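Arginine phosphatase Ywle (Geobacillus stearothermophilus, PDB 4PIC) hydrolyses phosphoarginine residues in proteins, returning arginine and free phosphate, and probably counteracts the arginine kinase McsB, while being almost inactive on phosphotyrosine peptides. Local coordinates at residues A[53-57]-A[130-134]; A[6-10]-A[82-86]; A[35-39]-A[63-68]. The contacts are given in a common frame with arbitrary orientation. Residue numbers count along the deposited sequence, not the author numbering.

Overall arrangement
Contact 2 is the buried heart of the model: it joins strand 3-9, just where it runs into the phosphate-binding loop, to the start of helix 84-93. Contact 3 shares its sheet, since strands 31-37 and 3-9 are neighbours, and Cys9 O lies 2.9 Å from Val38 N. It is partly buried and relies on backbone pairing and on a glutamine reaching for a carbonyl, with apolar side chains packed on strand 3-9 and on the second subunit. Contact 1 is also partly buried, but it joins two helices by charges and water near the surface. The centres of contacts 1 and 2 are about 18 Å apart; Leu133 CD2 touches Met82 SE at 4.0 Å.

Contact 1 of 3, residues A[53-57]-A[130-134]; sequences VLKEK and RDELE
Val53 lies in the last turn of helix 48-56 (phi/psi -70/-29), its CA 7.2 Å from that of Arg130 on helix 123-150, the closest CA pair of the two segments. Its CB points toward that helix, and its carbonyl O accepts from Arg130 NH1 at 2.8 Å. Leu54 turns its CA-to-CB bond away and packs on Ala21 of helix 15-25; Leu133 and Val53 both touch Met18 of that same helix, so the hydrophobic side of this helix junction lies there. The polar side is a salt-bridge network centred on Arg130, whose side chain (chi1 t, chi2 t, chi3 p) reaches across to helix 48-56. Glu56 (chi1 m, chi2 t) brings OE1 to 2.9 Å from Arg130 NH1 at the guanidinium edge, while its OE2 bridges to Arg127; water 1 links Glu56 OE1 with Arg130 NH2. Arg130 NH2 also binds Asp131 OD1 at 2.9 Å. At Lys57 the backbone swings to -102/16, and the side chain (m, m, t, p) lays CE over one guanidinium face, 3.4 Å from Arg130 NH2, before NZ meets Glu134 OE1 in a salt bridge of 2.8 Å. Water 2 joins Lys57 NZ to Asp131 OD1.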
ATOM      1  N   VAL A  53      -1.477  13.387 -21.689  1.00 12.64           N
ATOM      2  CA  VAL A  53      -1.700  14.725 -21.146  1.00 13.29           C
ATOM      3  C   VAL A  53      -0.384  15.459 -20.872  1.00 11.18           C
ATOM      4  O   VAL A  53      -0.314  16.694 -20.986  1.00 11.60           O
ATOM      5  CB  VAL A  53      -2.654  14.746 -19.928  1.00 12.28           C
ATOM      6  CG1 VAL A  53      -3.975  14.061 -20.290  1.00 12.57           C
ATOM      7  CG2 VAL A  53      -2.018  14.056 -18.748  1.00 12.86           C
ATOM      8  N   LEU A  54       0.681  14.714 -20.578  1.00 10.83           N
ATOM      9  CA  LEU A  54       2.001  15.344 -20.501  1.00 11.54           C
ATOM     10  C   LEU A  54       2.442  15.836 -21.878  1.00 11.58           C
ATOM     11  O   LEU A  54       2.980  16.935 -22.003  1.00 11.91           O
ATOM     12  CB  LEU A  54       3.051  14.416 -19.886  1.00 11.70           C
ATOM     13  CG  LEU A  54       2.867  14.163 -18.386  1.00 10.37           C
ATOM     14  CD1 LEU A  54       3.810  13.066 -17.930  1.00 12.19           C
ATOM     15  CD2 LEU A  54       3.089  15.445 -17.566  1.00 11.40           C
ATOM     16  N   LYS A  55       2.195  15.040 -22.908  1.00 12.49           N
ATOM     17  CA  LYS A  55       2.548  15.426 -24.274  1.00 14.22           C
ATOM     18  C   LYS A  55       1.860  16.737 -24.672  1.00 14.28           C
ATOM     19  O   LYS A  55       2.444  17.562 -25.387  1.00 12.93           O
ATOM     20  CB  LYS A  55       2.175  14.304 -25.253  1.00 14.01           C
ATOM     21  CG  LYS A  55       2.715  14.492 -26.667  1.00 19.05           C
ATOM     22  CD  LYS A  55       2.126  13.451 -27.614  1.00 21.36           C
ATOM     23  CE  LYS A  55       2.923  13.365 -28.909  1.00 28.14           C
ATOM     24  NZ  LYS A  55       4.220  12.649 -28.718  1.00 30.83           N
ATOM     25  N   GLU A  56       0.637  16.949 -24.188  1.00 12.04           N
ATOM     26  CA  GLU A  56      -0.111  18.167 -24.507  1.00 13.74           C
ATOM     27  C   GLU A  56       0.599  19.415 -23.992  1.00 13.61           C
ATOM     28  O   GLU A  56       0.407  20.521 -24.511  1.00 17.03           O
ATOM     29  CB  GLU A  56      -1.517  18.114 -23.912  1.00 14.42           C
ATOM     30  CG  GLU A  56      -2.379  17.006 -24.466  1.00 14.90           C
ATOM     31  CD  GLU A  56      -3.691  16.836 -23.721  1.00 17.72           C
ATOM     32  OE1 GLU A  56      -3.991  17.638 -22.806  1.00 16.84           O
ATOM     33  OE2 GLU A  56      -4.432  15.896 -24.070  1.00 19.94           O
ATOM     34  N   LYS A  57       1.394  19.245 -22.945  1.00 12.29           N
ATOM     35  CA  LYS A  57       2.161  20.351 -22.383  1.00 13.37           C
ATOM     36  C   LYS A  57       3.635  20.319 -22.784  1.00 13.95           C
ATOM     37  O   LYS A  57       4.467  20.998 -22.170  1.00 15.39           O
ATOM     38  CB  LYS A  57       2.007  20.369 -20.862  1.00 15.18           C
ATOM     39  CG  LYS A  57       0.577  20.652 -20.407  1.00 19.38           C
ATOM     40  CD  LYS A  57       0.013  21.867 -21.148  1.00 24.69           C
ATOM     41  CE  LYS A  57      -1.361  22.279 -20.635  1.00 26.28           C
ATOM     42  NZ  LYS A  57      -1.271  22.956 -19.313  1.00 29.82           N
ATOM     43  N   ARG A 130      -3.536  16.537 -13.969  1.00 11.47           N
ATOM     44  CA  ARG A 130      -2.386  17.272 -14.474  1.00 11.79           C
ATOM     45  C   ARG A 130      -2.507  18.763 -14.173  1.00 13.05           C
ATOM     46  O   ARG A 130      -1.537  19.405 -13.784  1.00 12.76           O
ATOM     47  CB  ARG A 130      -2.212  17.061 -15.980  1.00 12.18           C
ATOM     48  CG  ARG A 130      -0.941  17.712 -16.521  1.00 12.68           C
ATOM     49  CD  ARG A 130      -1.073  17.992 -18.008  1.00 14.15           C
ATOM     50  NE  ARG A 130      -2.093  19.011 -18.239  1.00 14.67           N
ATOM     51  CZ  ARG A 130      -2.774  19.160 -19.372  1.00 15.70           C
ATOM     52  NH1 ARG A 130      -2.555  18.357 -20.410  1.00 13.92           N
ATOM     53  NH2 ARG A 130      -3.684  20.117 -19.463  1.00 19.04           N
ATOM     54  N   ASP A 131      -3.698  19.323 -14.363  1.00 12.14           N
ATOM     55  CA  ASP A 131      -3.906  20.750 -14.180  1.00 14.46           C
ATOM     56  C   ASP A 131      -3.745  21.130 -12.714  1.00 12.35           C
ATOM     57  O   ASP A 131      -3.143  22.156 -12.400  1.00 13.69           O
ATOM     58  CB  ASP A 131      -5.286  21.159 -14.697  1.00 14.71           C
ATOM     59  CG  ASP A 131      -5.381  21.113 -16.214  1.00 19.09           C
ATOM     60  OD1 ASP A 131      -4.327  21.185 -16.883  1.00 17.90           O
ATOM     61  OD2 ASP A 131      -6.515  21.019 -16.733  1.00 18.23           O
ATOM     62  N   GLU A 132      -4.264  20.292 -11.826  1.00 13.34           N
ATOM     63  CA  GLU A 132      -4.085  20.502 -10.389  1.00 14.88           C
ATOM     64  C   GLU A 132      -2.604  20.480 -10.059  1.00 13.58           C
ATOM     65  O   GLU A 132      -2.099  21.346  -9.342  1.00 14.83           O
ATOM     66  CB  GLU A 132      -4.795  19.420  -9.567  1.00 17.31           C
ATOM     67  CG  GLU A 132      -6.326  19.494  -9.554  1.00 20.09           C
ATOM     68  CD  GLU A 132      -6.958  18.293  -8.873  1.00 23.53           C
ATOM     69  OE1 GLU A 132      -6.220  17.341  -8.538  1.00 20.82           O
ATOM     70  OE2 GLU A 132      -8.197  18.289  -8.683  1.00 25.98           O
ATOM     71  N   LEU A 133      -1.908  19.481 -10.593  1.00 12.50           N
ATOM     72  CA  LEU A 133      -0.480  19.329 -10.342  1.00 12.63           C
ATOM     73  C   LEU A 133       0.325  20.486 -10.905  1.00 13.76           C
ATOM     74  O   LEU A 133       1.272  20.942 -10.274  1.00 12.91           O
ATOM     75  CB  LEU A 133       0.027  18.019 -10.937  1.00 11.01           C
ATOM     76  CG  LEU A 133      -0.392  16.756 -10.209  1.00 11.35           C
ATOM     77  CD1 LEU A 133      -0.063  15.535 -11.061  1.00 11.09           C
ATOM     78  CD2 LEU A 133       0.319  16.698  -8.865  1.00 12.99           C
ATOM     79  N   GLU A 134      -0.036  20.974 -12.084  1.00 12.93           N
ATOM     80  CA  GLU A 134       0.706  22.083 -12.671  1.00 12.88           C
ATOM     81  C   GLU A 134       0.649  23.303 -11.750  1.00 13.93           C
ATOM     82  O   GLU A 134       1.670  23.956 -11.484  1.00 13.89           O
ATOM     83  CB  GLU A 134       0.194  22.444 -14.072  1.00 15.72           C
ATOM     84  CG  GLU A 134       0.905  23.647 -14.663  1.00 24.06           C
ATOM     85  CD  GLU A 134       1.012  23.617 -16.176  1.00 29.15           C
ATOM     86  OE1 GLU A 134       0.053  23.182 -16.851  1.00 26.77           O
ATOM     87  OE2 GLU A 134       2.070  24.045 -16.689  1.00 29.76           O
TER
HETATM   88  O   HOH W   1      -4.477  20.308 -22.235  1.00 22.80           O
HETATM   89  O   HOH W   2      -3.040  23.798 -16.947  1.00 30.47           O

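Contact 2 of 3, residues A[6-10]-A[82-86]; sequences LFVCT and MTSGH. With PO4 (phosphate ion), chain C.
This is an active-site contact: the C-terminal end of strand 3-9, where it enters the P-loop (the CX5R signature of low molecular weight phosphatases), packs against the turn that starts helix 84-93. Residues 6-9 are extended, Cys9 at -131/-153, and Thr10 turns off at -91/-59. The nearest CA atoms are those of Cys9 and Met82, 5.7 Å apart. Met82 N donates to Val8 O at 3.0 Å, carrying on the parallel pairing of strands 3-9 and 78-81 just past the end of the latter. Met82, a selenomethionine (chi1 m, chi2 m, chi3 p), sets CE 3.7 Å from Phe7 CD1 and CG 3.8 Å from Cys9 CB. Thr83 is the N-cap, its OG1 accepting from His86 N at 3.0 Å. His86 (chi1 m, chi2 119°) points its CB toward the strand: Cys9 CA makes a CH-pi contact 3.7 Å from the centroid of the His86 ring, and NE2 shares a 2.7 Å hydrogen bond with Thr10 OG1. The bound phosphate, probably from the crystallisation liquor, takes a hydrogen bond from Thr10 N to its O3 at 3.1 Å and others from Gly11 N and Arg15 NH2. The nucleophile Cys9 (chi1 p) sits close by, with Cys9 CB 3.4 Å from PO4 O3. Around this centre, strand 31-37 and strand 78-81 both hydrogen-bond to strand 3-9, while helix 15-25 packs on Phe7, Cys9 and His86 through Ala19, Ser16 and Arg15.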
ATOM      1  N   LEU A   6      10.698  13.796  -3.647  1.00 10.43           N
ATOM      2  CA  LEU A   6      10.188  12.471  -3.970  1.00 11.39           C
ATOM      3  C   LEU A   6       8.664  12.501  -3.995  1.00 10.29           C
ATOM      4  O   LEU A   6       8.023  12.737  -2.974  1.00 11.64           O
ATOM      5  CB  LEU A   6      10.667  11.473  -2.915  1.00 11.24           C
ATOM      6  CG  LEU A   6      10.187  10.040  -3.129  1.00  9.76           C
ATOM      7  CD1 LEU A   6      10.819   9.461  -4.378  1.00 12.90           C
ATOM      8  CD2 LEU A   6      10.496   9.178  -1.912  1.00 12.71           C
ATOM      9  N   PHE A   7       8.082  12.289  -5.172  1.00  9.73           N
ATOM     10  CA  PHE A   7       6.623  12.241  -5.282  1.00 11.17           C
ATOM     11  C   PHE A   7       6.149  10.802  -5.172  1.00  9.44           C
ATOM     12  O   PHE A   7       6.774   9.908  -5.733  1.00 10.90           O
ATOM     13  CB  PHE A   7       6.137  12.806  -6.614  1.00  9.92           C
ATOM     14  CG  PHE A   7       6.361  14.282  -6.776  1.00 10.18           C
ATOM     15  CD1 PHE A   7       5.633  15.192  -6.020  1.00 10.62           C
ATOM     16  CD2 PHE A   7       7.263  14.762  -7.709  1.00 11.59           C
ATOM     17  CE1 PHE A   7       5.821  16.562  -6.185  1.00 10.81           C
ATOM     18  CE2 PHE A   7       7.450  16.131  -7.880  1.00 10.30           C
ATOM     19  CZ  PHE A   7       6.725  17.024  -7.120  1.00 10.42           C
ATOM     20  N   VAL A   8       5.055  10.581  -4.454  1.00  9.45           N
ATOM     21  CA  VAL A   8       4.608   9.216  -4.164  1.00 10.16           C
ATOM     22  C   VAL A   8       3.105   8.995  -4.395  1.00 10.01           C
ATOM     23  O   VAL A   8       2.285   9.781  -3.927  1.00 10.36           O
ATOM     24  CB  VAL A   8       4.944   8.832  -2.706  1.00 10.03           C
ATOM     25  CG1 VAL A   8       4.473   7.399  -2.420  1.00  9.88           C
ATOM     26  CG2 VAL A   8       6.436   8.963  -2.433  1.00 11.12           C
ATOM     27  N   CYS A   9       2.752   7.935  -5.129  1.00  8.81           N
ATOM     28  CA  CYS A   9       1.378   7.429  -5.181  1.00 11.61           C
ATOM     29  C   CYS A   9       1.438   5.927  -4.952  1.00 10.91           C
ATOM     30  O   CYS A   9       2.360   5.471  -4.303  1.00 10.44           O
ATOM     31  CB  CYS A   9       0.644   7.810  -6.474  1.00 11.63           C
ATOM     32  SG  CYS A   9       1.365   7.235  -8.025  1.00 11.14           S
ATOM     33  N   THR A  10       0.489   5.148  -5.467  1.00 10.96           N
ATOM     34  CA  THR A  10       0.529   3.707  -5.204  1.00 11.90           C
ATOM     35  C   THR A  10       1.298   2.957  -6.276  1.00  9.32           C
ATOM     36  O   THR A  10       2.290   2.275  -5.973  1.00 10.37           O
ATOM     37  CB  THR A  10      -0.869   3.092  -5.006  1.00 11.81           C
ATOM     38  OG1 THR A  10      -1.491   3.725  -3.881  1.00 12.35           O
ATOM     39  CG2 THR A  10      -0.778   1.574  -4.755  1.00 13.90           C
HETATM   40  N   MSE A  82       0.684  12.189  -3.037  1.00 10.05           N
HETATM   41  CA  MSE A  82      -0.422  12.672  -3.857  1.00 10.81           C
HETATM   42  C   MSE A  82      -1.695  12.876  -3.038  1.00 13.76           C
HETATM   43  O   MSE A  82      -2.528  13.716  -3.373  1.00 14.60           O
HETATM   44  CB  MSE A  82      -0.683  11.725  -5.045  1.00 11.07           C
HETATM   45  CG  MSE A  82       0.482  11.615  -6.049  1.00 11.51           C
HETATM   46 SE   MSE A  82       0.948  13.251  -6.988  1.00 15.34          SE
HETATM   47  CE  MSE A  82       2.129  14.053  -5.698  1.00 12.23           C
ATOM     48  N   THR A  83      -1.856  12.085  -1.981  1.00 13.06           N
ATOM     49  CA  THR A  83      -3.074  12.118  -1.168  1.00 15.07           C
ATOM     50  C   THR A  83      -2.712  11.965   0.300  1.00 14.18           C
ATOM     51  O   THR A  83      -1.625  11.490   0.618  1.00 12.54           O
ATOM     52  CB  THR A  83      -4.031  10.952  -1.524  1.00 15.56           C
ATOM     53  OG1 THR A  83      -3.469   9.710  -1.074  1.00 14.36           O
ATOM     54  CG2 THR A  83      -4.302  10.880  -3.022  1.00 16.59           C
ATOM     55  N   SER A  84      -3.633  12.318   1.191  1.00 17.32           N
ATOM     56  CA  SER A  84      -3.420  12.090   2.619  1.00 16.71           C
ATOM     57  C   SER A  84      -3.291  10.600   2.951  1.00 16.27           C
ATOM     58  O   SER A  84      -2.489  10.217   3.815  1.00 16.69           O
ATOM     59  CB  SER A  84      -4.518  12.753   3.458  1.00 21.44           C
ATOM     60  OG  SER A  84      -5.793  12.248   3.124  1.00 28.57           O
ATOM     61  N   GLY A  85      -4.055   9.762   2.252  1.00 17.09           N
ATOM     62  CA  GLY A  85      -3.964   8.321   2.425  1.00 16.50           C
ATOM     63  C   GLY A  85      -2.555   7.835   2.168  1.00 14.29           C
ATOM     64  O   GLY A  85      -2.015   7.028   2.922  1.00 13.92           O
ATOM     65  N   HIS A  86      -1.939   8.343   1.105  1.00 13.35           N
ATOM     66  CA  HIS A  86      -0.562   7.964   0.810  1.00 12.36           C
ATOM     67  C   HIS A  86       0.376   8.485   1.889  1.00 12.82           C
ATOM     68  O   HIS A  86       1.287   7.772   2.320  1.00 12.74           O
ATOM     69  CB  HIS A  86      -0.130   8.507  -0.551  1.00 11.39           C
ATOM     70  CG  HIS A  86      -0.758   7.798  -1.707  1.00 11.52           C
ATOM     71  ND1 HIS A  86      -1.563   8.442  -2.620  1.00 15.13           N
ATOM     72  CD2 HIS A  86      -0.693   6.503  -2.104  1.00 12.31           C
ATOM     73  CE1 HIS A  86      -1.979   7.570  -3.526  1.00 13.57           C
ATOM     74  NE2 HIS A  86      -1.459   6.391  -3.238  1.00 13.25           N
TER
HETATM   75  P   PO4 C 201      -2.691   5.147  -7.550  1.00 19.67           P
HETATM   76  O1  PO4 C 201      -1.476   4.444  -8.102  1.00 20.73           O
HETATM   77  O2  PO4 C 201      -3.704   4.125  -7.098  1.00 22.10           O
HETATM   78  O3  PO4 C 201      -2.301   6.031  -6.414  1.00 17.14           O
HETATM   79  O4  PO4 C 201      -3.305   5.948  -8.674  1.00 23.48           O

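Contact 3 of 3, residues A[35-39]-A[63-68]; sequences SAGVF and HRSSQL
Leu68, Ala36 and Gln67 have more surface buried here than any other residues, in a single parallel beta bridge that lays the loop between helices 48-56 and 70-75 against strand 31-37, an outermost strand of the phosphatase's parallel sheet. The bridge pairs Gly37 with Gln67, CA atoms 5.0 Å apart: Gly37 N donates to Ser66 O at 2.8 Å, and Leu68 N to Gly37 O at 2.7 Å. Both backbones are extended there (Gly37 -121/141, Gln67 -72/129), but the segments' end-to-end directions differ by 57° and the pairing goes no further. Leu68 (chi1 t, chi2 p) points its CB toward the strand, 3.9 Å from Ala36 CB, and sets CD2 4.2 Å from Val38 CG2. It also reaches Leu6 and Val8, joining the apolar packing beside strand 3-9. Ala36 faces the loop, its CA 3.4 Å from Ser66 O. At the other end, Ser35 and His63 meet with OG 3.4 Å from CE1 of the imidazole, and both are tied to Asn12 of the P-loop, probably a substrate-binding residue. Water 3 joins Ser35 O to Ser66 OG (2.7 Å to each); water 4, also bound to Ser35 O, makes only a weak 3.5 Å contact with Ser66 OG. Phe39 of the second subunit packs on Val38, Gln67 and Leu68, placing this corner at the dimer interface. Gln67 starts with its CA-to-CB bond away from the strand, then folds back (chi1 t, chi2 p): its NE2 donates to Val38 O at 2.9 Å and to Leu68 O, also at 2.9 Å.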
ATOM      1  N   SER A  35      10.294   9.766  -8.282  1.00 13.46           N
ATOM      2  CA  SER A  35       8.985   9.301  -7.854  1.00 13.09           C
ATOM      3  C   SER A  35       9.038   7.813  -7.564  1.00 13.77           C
ATOM      4  O   SER A  35       9.910   7.085  -8.073  1.00 14.09           O
ATOM      5  CB  SER A  35       7.905   9.619  -8.889  1.00 11.14           C
ATOM      6  OG  SER A  35       8.087   8.855 -10.062  1.00 12.28           O
ATOM      7  N   ALA A  36       8.123   7.370  -6.715  1.00 12.23           N
ATOM      8  CA  ALA A  36       8.017   5.959  -6.395  1.00 12.08           C
ATOM      9  C   ALA A  36       6.601   5.669  -5.948  1.00 11.90           C
ATOM     10  O   ALA A  36       5.810   6.591  -5.713  1.00 11.16           O
ATOM     11  CB  ALA A  36       9.018   5.583  -5.328  1.00 13.73           C
ATOM     12  N   GLY A  37       6.275   4.384  -5.867  1.00  9.84           N
ATOM     13  CA  GLY A  37       4.947   3.956  -5.470  1.00 11.65           C
ATOM     14  C   GLY A  37       4.951   3.080  -4.233  1.00 10.13           C
ATOM     15  O   GLY A  37       5.849   2.259  -4.039  1.00 10.89           O
ATOM     16  N   VAL A  38       3.962   3.280  -3.375  1.00 10.04           N
ATOM     17  CA  VAL A  38       3.828   2.474  -2.162  1.00 10.17           C
ATOM     18  C   VAL A  38       3.680   0.968  -2.450  1.00 11.05           C
ATOM     19  O   VAL A  38       4.113   0.143  -1.659  1.00 11.88           O
ATOM     20  CB  VAL A  38       2.635   2.996  -1.326  1.00 12.52           C
ATOM     21  CG1 VAL A  38       2.224   2.005  -0.268  1.00 16.79           C
ATOM     22  CG2 VAL A  38       2.980   4.360  -0.710  1.00 12.82           C
ATOM     23  N   PHE A  39       3.127   0.622  -3.605  1.00 10.70           N
ATOM     24  CA  PHE A  39       2.900  -0.784  -3.950  1.00 10.46           C
ATOM     25  C   PHE A  39       2.957  -0.851  -5.467  1.00 11.80           C
ATOM     26  O   PHE A  39       1.924  -0.790  -6.144  1.00 13.32           O
ATOM     27  CB  PHE A  39       1.533  -1.222  -3.417  1.00 12.63           C
ATOM     28  CG  PHE A  39       1.310  -2.727  -3.355  1.00 12.45           C
ATOM     29  CD1 PHE A  39       2.334  -3.607  -3.028  1.00 10.46           C
ATOM     30  CD2 PHE A  39       0.049  -3.233  -3.574  1.00 13.20           C
ATOM     31  CE1 PHE A  39       2.091  -4.971  -2.943  1.00 13.17           C
ATOM     32  CE2 PHE A  39      -0.202  -4.585  -3.486  1.00 12.46           C
ATOM     33  CZ  PHE A  39       0.829  -5.454  -3.179  1.00 12.23           C
ATOM     34  N   HIS A  63       9.905   7.501 -18.149  1.00 25.71           N
ATOM     35  CA  HIS A  63       9.560   7.103 -16.793  1.00 22.97           C
ATOM     36  C   HIS A  63       9.632   5.592 -16.663  1.00 19.36           C
ATOM     37  O   HIS A  63       9.137   4.865 -17.532  1.00 21.69           O
ATOM     38  CB  HIS A  63       8.154   7.557 -16.406  1.00 21.16           C
ATOM     39  CG  HIS A  63       7.724   7.056 -15.061  1.00 17.24           C
ATOM     40  ND1 HIS A  63       8.251   7.545 -13.886  1.00 17.88           N
ATOM     41  CD2 HIS A  63       6.857   6.077 -14.707  1.00 16.86           C
ATOM     42  CE1 HIS A  63       7.710   6.904 -12.864  1.00 15.90           C
ATOM     43  NE2 HIS A  63       6.859   6.014 -13.336  1.00 16.13           N
ATOM     44  N   ARG A  64      10.247   5.135 -15.573  1.00 18.02           N
ATOM     45  CA  ARG A  64      10.203   3.728 -15.171  1.00 19.94           C
ATOM     46  C   ARG A  64       9.673   3.675 -13.753  1.00 15.73           C
ATOM     47  O   ARG A  64      10.241   4.311 -12.866  1.00 16.58           O
ATOM     48  CB  ARG A  64      11.604   3.110 -15.155  1.00 25.11           C
ATOM     49  CG  ARG A  64      12.540   3.568 -16.254  1.00 32.18           C
ATOM     50  CD  ARG A  64      12.480   2.643 -17.448  1.00 29.56           C
ATOM     51  NE  ARG A  64      11.112   2.466 -17.923  1.00 30.41           N
ATOM     52  CZ  ARG A  64      10.789   2.095 -19.154  1.00 32.60           C
ATOM     53  NH1 ARG A  64      11.737   1.863 -20.050  1.00 38.20           N
ATOM     54  NH2 ARG A  64       9.514   1.965 -19.491  1.00 34.61           N
ATOM     55  N   SER A  65       8.608   2.908 -13.527  1.00 15.95           N
ATOM     56  CA  SER A  65       8.032   2.814 -12.185  1.00 15.09           C
ATOM     57  C   SER A  65       9.012   2.196 -11.189  1.00 14.01           C
ATOM     58  O   SER A  65       9.864   1.381 -11.565  1.00 17.09           O
ATOM     59  CB  SER A  65       6.726   2.025 -12.203  1.00 15.60           C
ATOM     60  OG  SER A  65       6.935   0.649 -12.483  1.00 15.33           O
ATOM     61  N   SER A  66       8.910   2.622  -9.932  1.00 14.48           N
ATOM     62  CA  SER A  66       9.768   2.126  -8.862  1.00 17.74           C
ATOM     63  C   SER A  66       8.934   1.879  -7.617  1.00 15.33           C
ATOM     64  O   SER A  66       8.075   2.685  -7.271  1.00 14.10           O
ATOM     65  CB  SER A  66      10.850   3.150  -8.503  1.00 19.81           C
ATOM     66  OG  SER A  66      11.533   3.627  -9.643  1.00 24.42           O
ATOM     67  N   GLN A  67       9.192   0.760  -6.948  1.00 14.59           N
ATOM     68  CA  GLN A  67       8.648   0.536  -5.616  1.00 13.84           C
ATOM     69  C   GLN A  67       9.362   1.423  -4.601  1.00 13.62           C
ATOM     70  O   GLN A  67      10.596   1.445  -4.538  1.00 15.27           O
ATOM     71  CB  GLN A  67       8.806  -0.937  -5.227  1.00 14.36           C
ATOM     72  CG  GLN A  67       8.535  -1.248  -3.759  1.00 14.53           C
ATOM     73  CD  GLN A  67       7.102  -0.968  -3.351  1.00 11.85           C
ATOM     74  OE1 GLN A  67       6.158  -1.426  -4.000  1.00 13.79           O
ATOM     75  NE2 GLN A  67       6.936  -0.216  -2.260  1.00 11.47           N
ATOM     76  N   LEU A  68       8.585   2.147  -3.803  1.00 11.19           N
ATOM     77  CA  LEU A  68       9.103   2.967  -2.722  1.00 13.01           C
ATOM     78  C   LEU A  68       9.825   2.129  -1.678  1.00 15.68           C
ATOM     79  O   LEU A  68       9.253   1.190  -1.115  1.00 13.35           O
ATOM     80  CB  LEU A  68       7.965   3.743  -2.060  1.00 12.20           C
ATOM     81  CG  LEU A  68       8.345   4.595  -0.856  1.00 12.14           C
ATOM     82  CD1 LEU A  68       9.335   5.678  -1.267  1.00 13.73           C
ATOM     83  CD2 LEU A  68       7.103   5.220  -0.232  1.00 12.51           C
TER
HETATM   84  O   HOH W   3      10.303   5.824 -10.480  1.00 18.62           O
HETATM   85  O   HOH W   4      12.780   6.266  -7.716  1.00 27.16           O